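Local coordinates for D-3-phosphoglycerate dehydrogenase-related protein (Vibrio cholerae, PDB 4S1V) that probably catalyses NAD-dependent interconversion of a D-2-hydroxyacid such as 3-phosphoglycerate and its 2-keto acid, as a Rossmann-fold member of the D-isomer-specific 2-hydroxyacid dehydrogenase family, at residues Met252-Arg258 with Leu280-Leu284; Gly101-Ala107 with Lys157-Arg161; Ser118-Tyr124 with Leu139-Leu145. All blocks are in the same frame, centred on the assembly; numbering follows the deposited sequence.

Contact 1 (Met252-Arg258 with Leu280-Leu284); sequences MQANPMR and LPNVL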
loop_
_atom_site.group_PDB
_atom_site.type_symbol
_atom_site.label_atom_id
_atom_site.label_comp_id
_atom_site.label_asym_id
_atom_site.label_seq_id
_atom_site.Cartn_x
_atom_site.Cartn_y
_atom_site.Cartn_z
ATOM N N MET C 252 4.649 -19.150 6.270
ATOM C CA MET C 252 3.888 -17.907 6.159
ATOM C C MET C 252 4.052 -17.239 4.790
ATOM O O MET C 252 3.082 -16.721 4.219
ATOM C CB MET C 252 4.251 -16.950 7.296
ATOM C CG MET C 252 3.846 -17.462 8.674
ATOM S SD MET C 252 2.090 -17.874 8.777
ATOM C CE MET C 252 2.187 -19.453 9.606
ATOM N N GLN C 253 5.272 -17.260 4.261
ATOM C CA GLN C 253 5.532 -16.692 2.941
ATOM C C GLN C 253 4.713 -17.431 1.887
ATOM O O GLN C 253 4.136 -16.807 1.002
ATOM C CB GLN C 253 7.033 -16.726 2.611
ATOM C CG GLN C 253 7.366 -17.068 1.155
ATOM C CD GLN C 253 7.176 -15.901 0.225
ATOM O OE1 GLN C 253 6.850 -16.064 -0.957
ATOM N NE2 GLN C 253 7.381 -14.698 0.757
ATOM N N ALA C 254 4.647 -18.753 2.013
ATOM C CA ALA C 254 3.920 -19.611 1.068
ATOM C C ALA C 254 2.389 -19.489 1.145
ATOM O O ALA C 254 1.679 -19.848 0.197
ATOM C CB ALA C 254 4.342 -21.064 1.265
ATOM N N ASN C 255 1.883 -18.996 2.274
ATOM C CA ASN C 255 0.443 -18.999 2.529
ATOM C C ASN C 255 -0.078 -17.665 3.052
ATOM O O ASN C 255 -0.276 -17.510 4.258
ATOM C CB ASN C 255 0.096 -20.141 3.489
ATOM C CG ASN C 255 0.468 -21.500 2.926
ATOM O OD1 ASN C 255 -0.295 -22.102 2.176
ATOM N ND2 ASN C 255 1.655 -21.981 3.273
ATOM N N PRO C 256 -0.296 -16.689 2.148
ATOM C CA PRO C 256 -0.720 -15.345 2.559
ATOM C C PRO C 256 -2.103 -15.279 3.215
ATOM O O PRO C 256 -2.431 -14.277 3.840
ATOM C CB PRO C 256 -0.699 -14.541 1.250
ATOM C CG PRO C 256 -0.780 -15.560 0.167
ATOM C CD PRO C 256 -0.067 -16.771 0.693
ATOM N N MET C 257 -2.895 -16.338 3.099
ATOM C CA MET C 257 -4.180 -16.375 3.786
ATOM C C MET C 257 -4.052 -16.807 5.244
ATOM O O MET C 257 -4.948 -16.554 6.045
ATOM C CB MET C 257 -5.196 -17.232 3.031
ATOM C CG MET C 257 -6.305 -16.422 2.358
ATOM S SD MET C 257 -5.784 -15.250 1.075
ATOM C CE MET C 257 -5.656 -13.707 1.981
ATOM N N ARG C 258 -2.938 -17.456 5.578
ATOM C CA ARG C 258 -2.615 -17.779 6.960
ATOM C C ARG C 258 -1.977 -16.581 7.647
ATOM O O ARG C 258 -1.443 -15.686 6.989
ATOM C CB ARG C 258 -1.641 -18.947 7.008
ATOM C CG ARG C 258 -2.284 -20.293 6.729
ATOM C CD ARG C 258 -1.269 -21.406 6.849
ATOM N NE ARG C 258 -0.667 -21.451 8.183
ATOM C CZ ARG C 258 -0.120 -22.540 8.708
ATOM N NH1 ARG C 258 -0.118 -23.678 8.013
ATOM N NH2 ARG C 258 0.412 -22.502 9.923
ATOM N N LEU C 280 6.958 -9.906 5.950
ATOM C CA LEU C 280 5.682 -10.518 5.557
ATOM C C LEU C 280 4.494 -9.746 6.116
ATOM O O LEU C 280 4.398 -9.559 7.331
ATOM C CB LEU C 280 5.615 -11.989 5.988
ATOM C CG LEU C 280 6.605 -12.978 5.380
ATOM C CD1 LEU C 280 6.380 -14.353 5.980
ATOM C CD2 LEU C 280 6.489 -13.054 3.858
ATOM N N PRO C 281 3.584 -9.280 5.235
ATOM C CA PRO C 281 2.384 -8.598 5.723
ATOM C C PRO C 281 1.510 -9.473 6.624
ATOM O O PRO C 281 0.803 -8.937 7.482
ATOM C CB PRO C 281 1.626 -8.238 4.438
ATOM C CG PRO C 281 2.182 -9.143 3.383
ATOM C CD PRO C 281 3.625 -9.327 3.759
ATOM N N ASN C 282 1.568 -10.792 6.437
ATOM C CA ASN C 282 0.741 -11.719 7.222
ATOM C C ASN C 282 1.341 -12.187 8.558
ATOM O O ASN C 282 0.782 -13.067 9.222
ATOM C CB ASN C 282 0.287 -12.919 6.366
ATOM C CG ASN C 282 1.444 -13.779 5.878
ATOM O OD1 ASN C 282 2.576 -13.319 5.762
ATOM N ND2 ASN C 282 1.155 -15.046 5.580
ATOM N N VAL C 283 2.475 -11.612 8.950
ATOM C CA VAL C 283 3.059 -11.888 10.269
ATOM C C VAL C 283 3.158 -10.596 11.074
ATOM O O VAL C 283 3.807 -9.634 10.653
ATOM C CB VAL C 283 4.453 -12.553 10.172
ATOM C CG1 VAL C 283 5.064 -12.762 11.560
ATOM C CG2 VAL C 283 4.368 -13.878 9.431
ATOM N N LEU C 284 2.501 -10.573 12.225
ATOM C CA LEU C 284 2.649 -9.471 13.151
ATOM C C LEU C 284 3.913 -9.721 13.968
ATOM O O LEU C 284 4.061 -10.776 14.587
ATOM C CB LEU C 284 1.400 -9.340 14.043
ATOM C CG LEU C 284 1.301 -8.135 14.991
ATOM C CD1 LEU C 284 -0.145 -7.757 15.254
ATOM C CD2 LEU C 284 2.034 -8.369 16.313
#

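Contact 2 (Gly101-Ala107 with Lys157-Arg161); sequences GSPVAPA and KIGQR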
loop_
_atom_site.group_PDB
_atom_site.type_symbol
_atom_site.label_atom_id
_atom_site.label_comp_id
_atom_site.label_asym_id
_atom_site.label_seq_id
_atom_site.Cartn_x
_atom_site.Cartn_y
_atom_site.Cartn_z
ATOM N N GLY C 101 9.550 -12.774 38.901
ATOM C CA GLY C 101 8.868 -12.187 37.746
ATOM C C GLY C 101 7.387 -12.499 37.724
ATOM O O GLY C 101 6.941 -13.473 38.336
ATOM N N SER C 102 6.631 -11.672 37.008
ATOM C CA SER C 102 5.186 -11.784 36.953
ATOM C C SER C 102 4.718 -12.291 35.591
ATOM O O SER C 102 5.270 -11.881 34.570
ATOM C CB SER C 102 4.551 -10.428 37.249
ATOM O OG SER C 102 3.151 -10.481 37.037
ATOM N N PRO C 103 3.701 -13.187 35.575
ATOM C CA PRO C 103 3.126 -13.712 34.322
ATOM C C PRO C 103 2.061 -12.813 33.689
ATOM O O PRO C 103 1.647 -13.066 32.556
ATOM C CB PRO C 103 2.467 -15.027 34.767
ATOM C CG PRO C 103 2.099 -14.790 36.188
ATOM C CD PRO C 103 3.116 -13.839 36.763
ATOM N N VAL C 104 1.625 -11.781 34.410
ATOM C CA VAL C 104 0.500 -10.946 33.976
ATOM C C VAL C 104 0.761 -10.134 32.698
ATOM O O VAL C 104 0.021 -10.275 31.726
ATOM C CB VAL C 104 -0.047 -10.051 35.126
ATOM C CG1 VAL C 104 -1.234 -9.226 34.646
ATOM C CG2 VAL C 104 -0.467 -10.911 36.314
ATOM N N ALA C 105 1.796 -9.294 32.692
ATOM C CA ALA C 105 2.124 -8.508 31.482
ATOM C C ALA C 105 2.326 -9.345 30.214
ATOM O O ALA C 105 1.805 -8.976 29.163
ATOM C CB ALA C 105 3.299 -7.577 31.716
ATOM N N PRO C 106 3.090 -10.457 30.300
ATOM C CA PRO C 106 3.211 -11.349 29.142
ATOM C C PRO C 106 1.870 -11.895 28.660
ATOM O O PRO C 106 1.622 -11.915 27.467
ATOM C CB PRO C 106 4.099 -12.496 29.641
ATOM C CG PRO C 106 4.541 -12.136 31.018
ATOM C CD PRO C 106 4.109 -10.744 31.327
ATOM N N ALA C 107 1.014 -12.324 29.584
ATOM C CA ALA C 107 -0.294 -12.846 29.209
ATOM C C ALA C 107 -1.110 -11.783 28.471
ATOM O O ALA C 107 -1.622 -12.045 27.377
ATOM C CB ALA C 107 -1.044 -13.354 30.430
ATOM N N LYS C 157 1.551 -20.826 34.165
ATOM C CA LYS C 157 1.116 -19.512 34.655
ATOM C C LYS C 157 0.609 -18.578 33.543
ATOM O O LYS C 157 -0.432 -17.943 33.698
ATOM C CB LYS C 157 2.219 -18.842 35.494
ATOM C CG LYS C 157 3.568 -18.682 34.791
ATOM C CD LYS C 157 4.570 -17.882 35.619
ATOM C CE LYS C 157 5.776 -17.473 34.777
ATOM N NZ LYS C 157 6.248 -16.101 35.132
ATOM N N ILE C 158 1.327 -18.514 32.424
ATOM C CA ILE C 158 0.889 -17.693 31.291
ATOM C C ILE C 158 -0.237 -18.367 30.505
ATOM O O ILE C 158 -1.273 -17.750 30.263
ATOM C CB ILE C 158 2.064 -17.273 30.370
ATOM C CG1 ILE C 158 3.077 -16.441 31.162
ATOM C CG2 ILE C 158 1.551 -16.459 29.189
ATOM C CD1 ILE C 158 4.398 -16.203 30.454
ATOM N N GLY C 159 -0.045 -19.634 30.134
ATOM C CA GLY C 159 -1.061 -20.402 29.403
ATOM C C GLY C 159 -2.457 -20.336 30.011
ATOM O O GLY C 159 -3.438 -20.103 29.294
ATOM N N GLN C 160 -2.547 -20.520 31.331
ATOM C CA GLN C 160 -3.837 -20.510 32.036
ATOM C C GLN C 160 -4.576 -19.186 31.900
ATOM O O GLN C 160 -5.806 -19.160 31.782
ATOM C CB GLN C 160 -3.652 -20.827 33.519
ATOM C CG GLN C 160 -3.568 -22.310 33.827
ATOM C CD GLN C 160 -3.164 -22.587 35.261
ATOM O OE1 GLN C 160 -3.843 -22.169 36.201
ATOM N NE2 GLN C 160 -2.058 -23.306 35.436
ATOM N N ARG C 161 -3.819 -18.094 31.922
ATOM C CA ARG C 161 -4.381 -16.768 31.740
ATOM C C ARG C 161 -4.922 -16.556 30.334
ATOM O O ARG C 161 -5.972 -15.939 30.166
ATOM C CB ARG C 161 -3.359 -15.695 32.108
ATOM C CG ARG C 161 -3.160 -15.603 33.611
ATOM C CD ARG C 161 -2.082 -14.630 34.027
ATOM N NE ARG C 161 -1.746 -14.862 35.433
ATOM C CZ ARG C 161 -2.261 -14.194 36.461
ATOM N NH1 ARG C 161 -3.128 -13.210 36.274
ATOM N NH2 ARG C 161 -1.886 -14.506 37.687
#

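Contact 3 (Ser118-Tyr124 with Leu139-Leu145); sequences SRHLPSY and LGLGRTL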
loop_
_atom_site.group_PDB
_atom_site.type_symbol
_atom_site.label_atom_id
_atom_site.label_comp_id
_atom_site.label_asym_id
_atom_site.label_seq_id
_atom_site.Cartn_x
_atom_site.Cartn_y
_atom_site.Cartn_z
ATOM N N SER C 118 -5.693 -10.432 14.559
ATOM C CA SER C 118 -7.022 -10.831 14.103
ATOM C C SER C 118 -7.709 -9.699 13.366
ATOM O O SER C 118 -8.394 -9.932 12.379
ATOM C CB SER C 118 -7.894 -11.283 15.274
ATOM O OG SER C 118 -7.408 -12.492 15.818
ATOM N N ARG C 119 -7.515 -8.471 13.831
ATOM C CA ARG C 119 -8.258 -7.362 13.254
ATOM C C ARG C 119 -7.441 -6.473 12.320
ATOM O O ARG C 119 -7.942 -5.444 11.867
ATOM C CB ARG C 119 -8.970 -6.556 14.350
ATOM C CG ARG C 119 -9.972 -7.365 15.174
ATOM C CD ARG C 119 -11.203 -7.812 14.379
ATOM N NE ARG C 119 -12.080 -6.690 14.049
ATOM C CZ ARG C 119 -13.148 -6.318 14.750
ATOM N NH1 ARG C 119 -13.522 -6.986 15.839
ATOM N NH2 ARG C 119 -13.860 -5.278 14.343
ATOM N N HIS C 120 -6.212 -6.903 12.007
ATOM C CA HIS C 120 -5.270 -6.157 11.155
ATOM C C HIS C 120 -5.045 -4.758 11.632
ATOM O O HIS C 120 -4.903 -3.827 10.836
ATOM C CB HIS C 120 -5.715 -6.154 9.696
ATOM C CG HIS C 120 -5.902 -7.532 9.120
ATOM N ND1 HIS C 120 -4.909 -8.434 9.079
ATOM C CD2 HIS C 120 -7.019 -8.142 8.551
ATOM C CE1 HIS C 120 -5.362 -9.570 8.508
ATOM N NE2 HIS C 120 -6.657 -9.387 8.189
ATOM N N LEU C 121 -5.000 -4.604 12.949
ATOM C CA LEU C 121 -4.989 -3.289 13.559
ATOM C C LEU C 121 -3.789 -2.391 13.163
ATOM O O LEU C 121 -4.000 -1.222 12.818
ATOM C CB LEU C 121 -5.135 -3.423 15.077
ATOM C CG LEU C 121 -5.487 -2.155 15.841
ATOM C CD1 LEU C 121 -6.837 -1.605 15.392
ATOM C CD2 LEU C 121 -5.443 -2.438 17.337
ATOM N N PRO C 122 -2.543 -2.925 13.186
ATOM C CA PRO C 122 -1.416 -2.034 12.866
ATOM C C PRO C 122 -1.443 -1.479 11.434
ATOM O O PRO C 122 -1.162 -0.296 11.236
ATOM C CB PRO C 122 -0.177 -2.926 13.079
ATOM C CG PRO C 122 -0.647 -4.067 13.924
ATOM C CD PRO C 122 -2.076 -4.286 13.525
ATOM N N SER C 123 -1.795 -2.323 10.460
ATOM C CA SER C 123 -1.879 -1.903 9.056
ATOM C C SER C 123 -3.004 -0.898 8.824
ATOM O O SER C 123 -2.835 0.054 8.072
ATOM C CB SER C 123 -2.078 -3.106 8.126
ATOM O OG SER C 123 -1.105 -4.099 8.373
ATOM N N TYR C 124 -4.159 -1.139 9.443
ATOM C CA TYR C 124 -5.288 -0.210 9.362
ATOM C C TYR C 124 -4.879 1.171 9.880
ATOM O O TYR C 124 -5.104 2.183 9.217
ATOM C CB TYR C 124 -6.493 -0.731 10.162
ATOM C CG TYR C 124 -7.502 -1.581 9.396
ATOM C CD1 TYR C 124 -8.119 -1.103 8.237
ATOM C CD2 TYR C 124 -7.876 -2.838 9.865
ATOM C CE1 TYR C 124 -9.063 -1.859 7.559
ATOM C CE2 TYR C 124 -8.822 -3.608 9.192
ATOM C CZ TYR C 124 -9.411 -3.116 8.040
ATOM O OH TYR C 124 -10.345 -3.873 7.377
ATOM N N LEU C 139 -5.252 -6.670 2.904
ATOM C CA LEU C 139 -5.387 -7.850 3.768
ATOM C C LEU C 139 -6.853 -8.273 3.970
ATOM O O LEU C 139 -7.130 -9.339 4.535
ATOM C CB LEU C 139 -4.697 -7.620 5.120
ATOM C CG LEU C 139 -3.182 -7.377 5.125
ATOM C CD1 LEU C 139 -2.673 -7.214 6.552
ATOM C CD2 LEU C 139 -2.439 -8.506 4.422
ATOM N N GLY C 140 -7.780 -7.439 3.500
ATOM C CA GLY C 140 -9.212 -7.715 3.645
ATOM C C GLY C 140 -9.739 -7.510 5.055
ATOM O O GLY C 140 -9.157 -6.752 5.848
ATOM N N LEU C 141 -10.849 -8.180 5.357
ATOM C CA LEU C 141 -11.514 -8.082 6.652
ATOM C C LEU C 141 -10.810 -8.897 7.731
ATOM O O LEU C 141 -10.368 -10.017 7.481
ATOM C CB LEU C 141 -12.978 -8.552 6.554
ATOM C CG LEU C 141 -13.988 -7.650 5.846
ATOM C CD1 LEU C 141 -15.293 -8.393 5.614
ATOM C CD2 LEU C 141 -14.221 -6.377 6.643
ATOM N N GLY C 142 -10.723 -8.323 8.929
ATOM C CA GLY C 142 -10.317 -9.057 10.115
ATOM C C GLY C 142 -11.442 -9.960 10.619
ATOM O O GLY C 142 -12.528 -10.011 10.023
ATOM N N ARG C 143 -11.182 -10.665 11.720
ATOM C CA ARG C 143 -12.064 -11.733 12.197
ATOM C C ARG C 143 -12.221 -11.703 13.710
ATOM O O ARG C 143 -11.262 -11.402 14.432
ATOM C CB ARG C 143 -11.516 -13.099 11.776
ATOM C CG ARG C 143 -11.612 -13.381 10.286
ATOM C CD ARG C 143 -10.667 -14.496 9.871
ATOM N NE ARG C 143 -11.109 -15.799 10.367
ATOM C CZ ARG C 143 -11.617 -16.767 9.609
ATOM N NH1 ARG C 143 -11.753 -16.609 8.297
ATOM N NH2 ARG C 143 -11.992 -17.907 10.174
ATOM N N THR C 144 -13.428 -12.011 14.188
ATOM C CA THR C 144 -13.670 -12.128 15.621
ATOM C C THR C 144 -13.041 -13.412 16.164
ATOM O O THR C 144 -12.841 -14.394 15.426
ATOM C CB THR C 144 -15.179 -12.116 15.965
ATOM O OG1 THR C 144 -15.857 -13.126 15.210
ATOM C CG2 THR C 144 -15.799 -10.773 15.662
ATOM N N LEU C 145 -12.732 -13.404 17.453
ATOM C CA LEU C 145 -12.224 -14.600 18.116
ATOM C C LEU C 145 -13.362 -15.514 18.563
ATOM O O LEU C 145 -13.207 -16.732 18.596
ATOM C CB LEU C 145 -11.348 -14.219 19.306
ATOM C CG LEU C 145 -10.063 -13.441 19.014
ATOM C CD1 LEU C 145 -9.494 -12.912 20.319
ATOM C CD2 LEU C 145 -9.039 -14.311 18.295
HETATM O O HOH W 1 -12.140 -9.234 16.877
HETATM O O HOH W 2 -7.957 -11.533 6.641
HETATM O O HOH W 3 -11.510 -5.542 9.265
#

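Contact 1 (Met252-Arg258 with Leu280-Leu284)
One amide group, that of Asn282, organises the polar part of this contact. Its ND2 donates to Met252 O at 2.9 Å with an N-H...O angle of 167°, and also to Arg258 O at 3.0 Å with an angle of 147°, so a single NH2 group spends its protons on two carbonyls six residues apart. Asn282 ND2 also lies 3.1 Å from Asn255 O. The three carbonyls belong to the end of a helix and the turn that follows it. Met252 O also takes Asn255 N at 3.2 Å in the last helical turn, while Asn255 O accepts Arg258 N at 3.0 Å, closing a type I turn. On the opposing segment a second type I turn, Leu280 to Val283, is closed by Val283 N to Leu280 O at 3.2 Å and presents the Asn282 side chain, with chi1 near +63°, to the first.

Apolar contacts lie beside the amide, on its Met252 side: Met252 CB meets Leu280 CD1 at 3.6 Å, and Met252 CG meets Val283 CG2 at 3.7 Å. Three other side chains find their polar partners outside the two segments: Asn255 ND2 bonds Val251 O, Arg258 NH1 bonds Leu225 O, and Gln253 NE2 bonds Asn12 of the second subunit.

In the Rossmann-type sheet, helix 247-254 turns through residues 255-258 into strand 259-262, and strand 283-285 runs parallel beside that strand as one of the two edge strands within this chain. Asn282 and Leu284 share backbone hydrogen bonds with Ala260, whereas the Leu284 side chain packs on Leu113, Ala116 and Ala117 of helix 104-119.

Contact 2 (Gly101-Ala107 with Lys157-Arg161)
In the Rossmann-type nucleotide-binding domain, residues 157-161 lie at the start of the helix after strand 150-153, with Gly159 fitting the last glycine of a GxGxxG pattern; they pack against the start of helix 104-119. Pro103, Arg161 and Ile158 bury the most surface here, 76, 73 and 58 Å² respectively.

Pro103 points its CA-to-CB bond toward the opposing helix. Its CB reaches Ile158 CG1 at 3.9 Å and Lys157 CD at 3.6 Å, so the aliphatic part of the lysine extends the apolar surface. Ile158 also meets the first turn of helix 104-119, through CD1 to Pro106 CB at 3.8 Å and CG2 to Ala107 CB at 4.2 Å. The small Ala107 permits close approach: its CA is 5.4 Å from Ile158 CA, the shortest CA separation between the segments.

Arg161 contributes chiefly by van der Waals contact. Its CB lies 3.7 Å from Ala107 CB, and one face of its guanidinium is covered by Val104 CG2, 3.5 Å from Arg161 NH1.

Contact 3 (Ser118-Tyr124 with Leu139-Leu145)
Ser118, in the last turn of helix 104-119, gives the direct backbone bond: its O accepts Arg143 N at 3.0 Å (152°). Gly142 CA lies 3.1 Å from Ser118 O, and a CB there would clash with both Ser118 O and Arg119 CA. Next, Arg119 places CD 3.6 Å from Arg143 O, while its NH1 bonds Ala105 O of the third subunit and a water at 2.8 Å. His120, whose positive phi ends the helix in a Schellman motif, is also the N-cap of helix 121-129. Leu139 CB sits 3.9 Å from the centroid of the His120 ring, 6° off the normal, a CH-pi contact; a water 2.9 Å from His120 NE2 donates to Leu139 O and Leu141 O. Farther on, Tyr124 OH shares a water with Gly142 N (2.8 and 2.9 Å, respectively) and bonds Gln11 of the third subunit. One direct bond, water bridges and close packing at Gly142 and His120 thus join loop to helix end, while direct bonds from Arg119 and Tyr124 reach the third subunit.

Helix 104-119 connects the set: contact 2 uses its beginning and contact 3 its end, their centres 25 Å apart and nearest atoms about 11 Å apart, while Leu284 of contact 1 packs on its side. Contacts 1 and 3 are neighbours, with centres 13 Å apart, and touch directly through Leu284 CD1 to Pro122 CG and Pro281 O to Leu139 CD1, each 4.0 Å. Contact 1 stands 27 Å from contact 2 between centres. Contact 2 includes Gly159, the last glycine of a GxGxxG-type pattern, consistent with a position close to the cofactor site of Rossmann-type dehydrogenases. The Arg119 to Ala105 hydrogen bond between subunits joins a residue of contact 3 to one of contact 2 in the third subunit.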